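Local coordinates for pyruvate carboxylase protein (Rhizobium etli, PDB 2QF7), which is a large multidomain protein of the biotin-dependent carboxylase family, with an ATP-grasp unit, a TIM barrel, a conserved carboxylase domain and a biotinyl-type domain, at residues K530-L533 against D534-P538; S924-E927 against S928-S931; Y959-R962 against P963-L967. All coordinates share one frame; numbering follows the deposited sequence.

Contact 1 (K530-L533 against D534-P538); sequences KQLL and DTLGP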
loop_
_atom_site.group_PDB
_atom_site.type_symbol
_atom_site.label_atom_id
_atom_site.label_comp_id
_atom_site.label_asym_id
_atom_site.label_seq_id
_atom_site.Cartn_x
_atom_site.Cartn_y
_atom_site.Cartn_z
ATOM N N LYS A 530 54.601 -4.053 16.940
ATOM C CA LYS A 530 54.174 -5.377 17.361
ATOM C C LYS A 530 55.396 -6.318 17.437
ATOM O O LYS A 530 55.532 -7.123 18.364
ATOM C CB LYS A 530 53.126 -5.918 16.385
ATOM C CG LYS A 530 52.598 -7.339 16.645
ATOM C CD LYS A 530 52.005 -7.548 18.047
ATOM C CE LYS A 530 51.279 -8.943 18.116
ATOM N NZ LYS A 530 52.231 -10.065 17.852
ATOM N N GLN A 531 56.283 -6.220 16.443
ATOM C CA GLN A 531 57.431 -7.123 16.397
ATOM C C GLN A 531 58.464 -6.756 17.478
ATOM O O GLN A 531 59.120 -7.654 18.014
ATOM C CB GLN A 531 58.066 -7.158 14.988
ATOM C CG GLN A 531 57.292 -8.070 13.995
ATOM C CD GLN A 531 55.917 -7.446 13.625
ATOM O OE1 GLN A 531 55.814 -6.248 13.321
ATOM N NE2 GLN A 531 54.884 -8.240 13.719
ATOM N N LEU A 532 58.601 -5.469 17.782
ATOM C CA LEU A 532 59.460 -5.025 18.869
ATOM C C LEU A 532 58.896 -5.502 20.198
ATOM O O LEU A 532 59.668 -5.965 21.076
ATOM C CB LEU A 532 59.640 -3.516 18.892
ATOM C CG LEU A 532 60.451 -2.977 17.693
ATOM C CD1 LEU A 532 60.593 -1.499 17.871
ATOM C CD2 LEU A 532 61.828 -3.633 17.529
ATOM N N LEU A 533 57.567 -5.424 20.364
ATOM C CA LEU A 533 57.006 -5.943 21.646
ATOM C C LEU A 533 57.299 -7.439 21.765
ATOM O O LEU A 533 57.737 -7.936 22.819
ATOM C CB LEU A 533 55.489 -5.708 21.755
ATOM C CG LEU A 533 54.835 -6.287 23.043
ATOM C CD1 LEU A 533 55.528 -5.758 24.350
ATOM C CD2 LEU A 533 53.372 -5.912 23.052
ATOM N N ASP A 534 56.994 -8.168 20.704
ATOM C CA ASP A 534 57.178 -9.602 20.695
ATOM C C ASP A 534 58.604 -10.024 20.999
ATOM O O ASP A 534 58.801 -11.004 21.727
ATOM C CB ASP A 534 56.729 -10.219 19.371
ATOM C CG ASP A 534 55.172 -10.267 19.236
ATOM O OD1 ASP A 534 54.458 -9.938 20.226
ATOM O OD2 ASP A 534 54.672 -10.628 18.132
ATOM N N THR A 535 59.584 -9.279 20.483
ATOM C CA THR A 535 60.993 -9.680 20.594
ATOM C C THR A 535 61.728 -9.060 21.791
ATOM O O THR A 535 62.720 -9.590 22.238
ATOM C CB THR A 535 61.781 -9.359 19.315
ATOM O OG1 THR A 535 61.713 -7.949 19.072
ATOM C CG2 THR A 535 61.256 -10.174 18.089
ATOM N N LEU A 536 61.249 -7.931 22.291
ATOM C CA LEU A 536 61.869 -7.287 23.474
ATOM C C LEU A 536 61.108 -7.607 24.794
ATOM O O LEU A 536 61.716 -7.659 25.862
ATOM C CB LEU A 536 61.950 -5.761 23.294
ATOM C CG LEU A 536 62.615 -5.215 21.976
ATOM C CD1 LEU A 536 62.526 -3.651 21.949
ATOM C CD2 LEU A 536 64.026 -5.688 21.819
ATOM N N GLY A 537 59.810 -7.846 24.703
ATOM C CA GLY A 537 58.987 -7.994 25.908
ATOM C C GLY A 537 58.522 -6.604 26.350
ATOM O O GLY A 537 59.134 -5.562 25.946
ATOM N N PRO A 538 57.459 -6.550 27.192
ATOM C CA PRO A 538 56.873 -5.240 27.539
ATOM C C PRO A 538 57.773 -4.282 28.287
ATOM O O PRO A 538 57.738 -3.082 28.010
ATOM C CB PRO A 538 55.617 -5.591 28.388
ATOM C CG PRO A 538 55.794 -7.002 28.821
ATOM C CD PRO A 538 56.709 -7.675 27.797
HETATM O O HOH W 1 55.669 -10.525 15.811
#
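Thr535 folds its side chain back onto Gln531, one turn earlier, near the C-terminal end of helix 529-536, which leads into helix 538-547 beside the TIM barrel. Going out from the backbone, CB of Thr535 lies 3.4 Å from Gln531 O. A chi1 of 59° swings OG1 in between the backbone N and the carbonyl carbon, where it donates to Gln531 O at 2.8 Å; CG2 lies 3.3 Å from Gln531 O. Thr535 N reaches Gln531 O from the opposite face of the carbonyl plane, so two donors grip one acceptor. Along the helix, one turn apart, Lys530 NZ and Asp534 OD2 form a salt bridge in the lysine conformer given, although its length is doubtfully short. Leu532 O takes Leu536 N, and CB of Leu532 meets Leu536 CD1 at 4.2 Å; both leucines also rest on Trp544 of the next helix. The last turn closes with Gly537 N on Leu533 O at 2.8 Å, after which Gly537 leaves helical geometry with a phi of 87°. Leu533 and Pro538 both pack on Leu687 of barrel strand 687-691, and between them the fit is tight: Leu533 CD1 comes within 3.5 Å of Pro538 CA.

Contact 2 (S924-E927 against S928-S931); sequences SFPE and SVVS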
loop_
_atom_site.group_PDB
_atom_site.type_symbol
_atom_site.label_atom_id
_atom_site.label_comp_id
_atom_site.label_asym_id
_atom_site.label_seq_id
_atom_site.Cartn_x
_atom_site.Cartn_y
_atom_site.Cartn_z
ATOM N N SER A 924 15.913 13.740 47.330
ATOM C CA SER A 924 16.059 12.355 46.905
ATOM C C SER A 924 17.196 12.292 45.909
ATOM O O SER A 924 17.029 12.624 44.735
ATOM C CB SER A 924 14.758 11.799 46.310
ATOM O OG SER A 924 14.538 12.281 44.999
ATOM N N PHE A 925 18.369 11.894 46.380
ATOM C CA PHE A 925 19.572 11.924 45.537
ATOM C C PHE A 925 19.482 10.911 44.412
ATOM O O PHE A 925 18.831 9.899 44.567
ATOM C CB PHE A 925 20.803 11.680 46.386
ATOM C CG PHE A 925 21.183 12.855 47.249
ATOM C CD1 PHE A 925 22.143 13.768 46.814
ATOM C CD2 PHE A 925 20.608 13.030 48.507
ATOM C CE1 PHE A 925 22.510 14.858 47.640
ATOM C CE2 PHE A 925 20.959 14.117 49.325
ATOM C CZ PHE A 925 21.924 15.029 48.879
ATOM N N PRO A 926 20.093 11.200 43.254
ATOM C CA PRO A 926 20.149 10.188 42.201
ATOM C C PRO A 926 20.874 8.941 42.746
ATOM O O PRO A 926 21.785 9.092 43.589
ATOM C CB PRO A 926 21.001 10.865 41.111
ATOM C CG PRO A 926 20.866 12.344 41.377
ATOM C CD PRO A 926 20.746 12.465 42.866
ATOM N N GLU A 927 20.476 7.749 42.293
ATOM C CA GLU A 927 21.074 6.447 42.674
ATOM C C GLU A 927 22.573 6.418 42.469
ATOM O O GLU A 927 23.331 5.759 43.219
ATOM C CB GLU A 927 20.473 5.334 41.790
ATOM C CG GLU A 927 20.657 3.881 42.286
ATOM C CD GLU A 927 21.986 3.215 41.891
ATOM O OE1 GLU A 927 22.636 3.633 40.894
ATOM O OE2 GLU A 927 22.374 2.245 42.594
ATOM N N SER A 928 23.020 7.073 41.388
ATOM C CA SER A 928 24.430 7.093 41.061
ATOM C C SER A 928 25.211 7.865 42.128
ATOM O O SER A 928 26.354 7.537 42.419
ATOM C CB SER A 928 24.681 7.713 39.671
ATOM O OG SER A 928 24.242 9.058 39.690
ATOM N N VAL A 929 24.600 8.900 42.662
ATOM C CA VAL A 929 25.179 9.721 43.716
ATOM C C VAL A 929 25.248 8.969 45.036
ATOM O O VAL A 929 26.300 8.982 45.701
ATOM C CB VAL A 929 24.409 11.057 43.858
ATOM C CG1 VAL A 929 24.912 11.857 45.055
ATOM C CG2 VAL A 929 24.560 11.861 42.519
ATOM N N VAL A 930 24.143 8.308 45.395
ATOM C CA VAL A 930 24.099 7.501 46.615
ATOM C C VAL A 930 25.199 6.443 46.546
ATOM O O VAL A 930 25.945 6.294 47.490
ATOM C CB VAL A 930 22.711 6.842 46.872
ATOM C CG1 VAL A 930 22.742 5.970 48.171
ATOM C CG2 VAL A 930 21.624 7.920 46.972
ATOM N N SER A 931 25.289 5.746 45.417
ATOM C CA SER A 931 26.244 4.658 45.242
ATOM C C SER A 931 27.697 5.146 45.296
ATOM O O SER A 931 28.551 4.487 45.881
ATOM C CB SER A 931 25.942 3.943 43.928
ATOM O OG SER A 931 27.009 3.123 43.539
#
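Phe925 and Val929 meet at a slant: CD1 of the phenylalanine ring comes to 3.8 Å from Val929 CG1, with the methyl neither squarely above the ring nor in its plane. The other methyl of Val929 turns to the proline. Pro926 and Val929 run side by side, pointing the same way, and Val929 CG2 sits against the pyrrolidine ring, 3.9 Å from Pro926 CD. With its CG1 anti to the backbone N (chi1 174°), Val929 divides its two branches between these two neighbours. Further round, the CB of Phe925 touches Val930 CG2 at 3.9 Å. Pro926 is the N-cap of helix 927-934, so this pairing of the residue before the cap with the fourth residue of the helix is a hydrophobic staple. Inside the staple, the first turn is closed by Pro926 O, which accepts Val930 N at 3.1 Å, nearly straight at 163° and in the carbonyl plane, plus a weak bond from Val929 N. Glu927 O then takes Ser931 N at 2.9 Å. Helix 895-909 covers Pro926 and Val929 through Met905 and Met902, whereas the side chain of Phe925 touches Leu948 and Ala952 of helix 946-953. The hydroxyls of Ser928 and Ser931 reach past the turn: Ser928 OG hydrogen-bonds Asp901 OD2, and Ser931 OG hydrogen-bonds Asp936 OD2.

Contact 3 (Y959-R962 against P963-L967); sequences YTVR and PGSLL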
loop_
_atom_site.group_PDB
_atom_site.type_symbol
_atom_site.label_atom_id
_atom_site.label_comp_id
_atom_site.label_asym_id
_atom_site.label_seq_id
_atom_site.Cartn_x
_atom_site.Cartn_y
_atom_site.Cartn_z
ATOM N N TYR A 959 31.402 2.554 52.903
ATOM C CA TYR A 959 32.660 1.800 53.100
ATOM C C TYR A 959 33.796 2.545 52.404
ATOM O O TYR A 959 33.546 3.328 51.475
ATOM C CB TYR A 959 32.546 0.364 52.610
ATOM C CG TYR A 959 32.257 0.166 51.132
ATOM C CD1 TYR A 959 33.318 0.071 50.198
ATOM C CD2 TYR A 959 30.941 -0.013 50.661
ATOM C CE1 TYR A 959 33.077 -0.140 48.839
ATOM C CE2 TYR A 959 30.698 -0.227 49.278
ATOM C CZ TYR A 959 31.783 -0.286 48.405
ATOM O OH TYR A 959 31.590 -0.552 47.107
ATOM N N THR A 960 35.028 2.360 52.895
ATOM C CA THR A 960 36.165 3.083 52.307
ATOM C C THR A 960 37.201 2.135 51.671
ATOM O O THR A 960 38.231 2.574 51.173
ATOM C CB THR A 960 36.830 3.996 53.351
ATOM O OG1 THR A 960 37.180 3.209 54.475
ATOM C CG2 THR A 960 35.840 5.075 53.845
ATOM N N VAL A 961 36.922 0.838 51.704
ATOM C CA VAL A 961 37.793 -0.141 51.042
ATOM C C VAL A 961 37.541 -0.237 49.532
ATOM O O VAL A 961 36.552 0.302 49.019
ATOM C CB VAL A 961 37.707 -1.510 51.710
ATOM C CG1 VAL A 961 38.004 -1.366 53.243
ATOM C CG2 VAL A 961 36.326 -2.148 51.505
ATOM N N ARG A 962 38.460 -0.924 48.841
ATOM C CA ARG A 962 38.382 -1.183 47.414
ATOM C C ARG A 962 37.102 -1.968 47.178
ATOM O O ARG A 962 36.915 -2.994 47.798
ATOM C CB ARG A 962 39.598 -2.021 46.984
ATOM C CG ARG A 962 39.713 -2.268 45.503
ATOM C CD ARG A 962 40.960 -3.105 45.172
ATOM N NE ARG A 962 40.981 -4.459 45.737
ATOM C CZ ARG A 962 40.432 -5.528 45.153
ATOM N NH1 ARG A 962 39.790 -5.418 43.982
ATOM N NH2 ARG A 962 40.530 -6.712 45.736
ATOM N N PRO A 963 36.210 -1.467 46.295
ATOM C CA PRO A 963 34.915 -2.129 46.109
ATOM C C PRO A 963 35.011 -3.606 45.785
ATOM O O PRO A 963 34.214 -4.382 46.288
ATOM C CB PRO A 963 34.276 -1.358 44.937
ATOM C CG PRO A 963 34.842 0.061 45.087
ATOM C CD PRO A 963 36.313 -0.223 45.500
ATOM N N GLY A 964 35.991 -3.982 44.970
ATOM C CA GLY A 964 36.127 -5.376 44.540
ATOM C C GLY A 964 36.524 -6.343 45.630
ATOM O O GLY A 964 36.280 -7.540 45.514
ATOM N N SER A 965 37.105 -5.816 46.707
ATOM C CA SER A 965 37.483 -6.621 47.889
ATOM C C SER A 965 36.266 -7.141 48.684
ATOM O O SER A 965 36.389 -8.037 49.556
ATOM C CB SER A 965 38.390 -5.783 48.789
ATOM O OG SER A 965 37.650 -4.830 49.560
ATOM N N LEU A 966 35.088 -6.566 48.389
ATOM C CA LEU A 966 33.827 -6.949 49.043
ATOM C C LEU A 966 33.007 -7.951 48.241
ATOM O O LEU A 966 32.006 -8.478 48.724
ATOM C CB LEU A 966 32.982 -5.707 49.331
ATOM C CG LEU A 966 33.624 -4.708 50.290
ATOM C CD1 LEU A 966 32.701 -3.538 50.540
ATOM C CD2 LEU A 966 34.001 -5.378 51.630
ATOM N N LEU A 967 33.452 -8.224 47.019
ATOM C CA LEU A 967 32.722 -9.098 46.112
ATOM C C LEU A 967 33.462 -10.398 46.179
ATOM O O LEU A 967 34.679 -10.382 46.312
ATOM C CB LEU A 967 32.812 -8.547 44.692
ATOM C CG LEU A 967 31.780 -7.523 44.235
ATOM C CD1 LEU A 967 31.077 -6.738 45.335
ATOM C CD2 LEU A 967 32.408 -6.622 43.189
HETATM O O HOH W 2 31.670 -3.543 46.453
#
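Leu966 lays a methyl over the ring of Tyr959 in a CH-pi contact, reaching back from the end of a short 3-10 segment, 963-966. Its CD1 stands 3.6 Å from the ring centroid, 8° off the normal, and so sits almost exactly over the middle of one face. Val961 CG2 comes at Leu966 CG from roughly a right angle, at 3.9 Å. At the far end of the tyrosine, OH touches Pro963 CB at 3.5 Å, and a water donates both to that hydroxyl and to Pro963 O, tying the ring to the turn. Arg962 O opens the turn, taking two donors from Ser965: the N from above the carbonyl plane, and OG in that plane at 2.6 Å, with chi1 of 78° bringing the hydroxyl round to it. Further out, Tyr959 OH is fixed by a hydrogen bond to Asp936 OD1. The side chain of Arg962 bends at chi3 (63°), which carries its guanidinium back across the turn toward a salt bridge from NH1 to Asp644 OD1. Lying there, the flat group puts one face against the backbone, off-centre, with Ser965 N 3.7 Å from Arg962 CZ.

In the fold
Along the chain the contacts come in order 1, 2, 3, each finished before the next begins. Contact 1 stands apart beside the TIM barrel, its centre about 46 Å from that of contact 2 and about 36 Å from that of contact 3. Contacts 2 and 3 both belong to the conserved carboxylase domain, with helix 946-953 between them in sequence; their centres are about 18 Å apart and their nearest atoms about 6 Å. Asp936 bridges that gap, one carboxylate oxygen serving each contact, and Tyr959 shares a backbone hydrogen bond with Lys934, where helix 927-934 ends. Through Arg962 and Asp644, at the start of helix 644-657, contact 3 also links this region to the barrel.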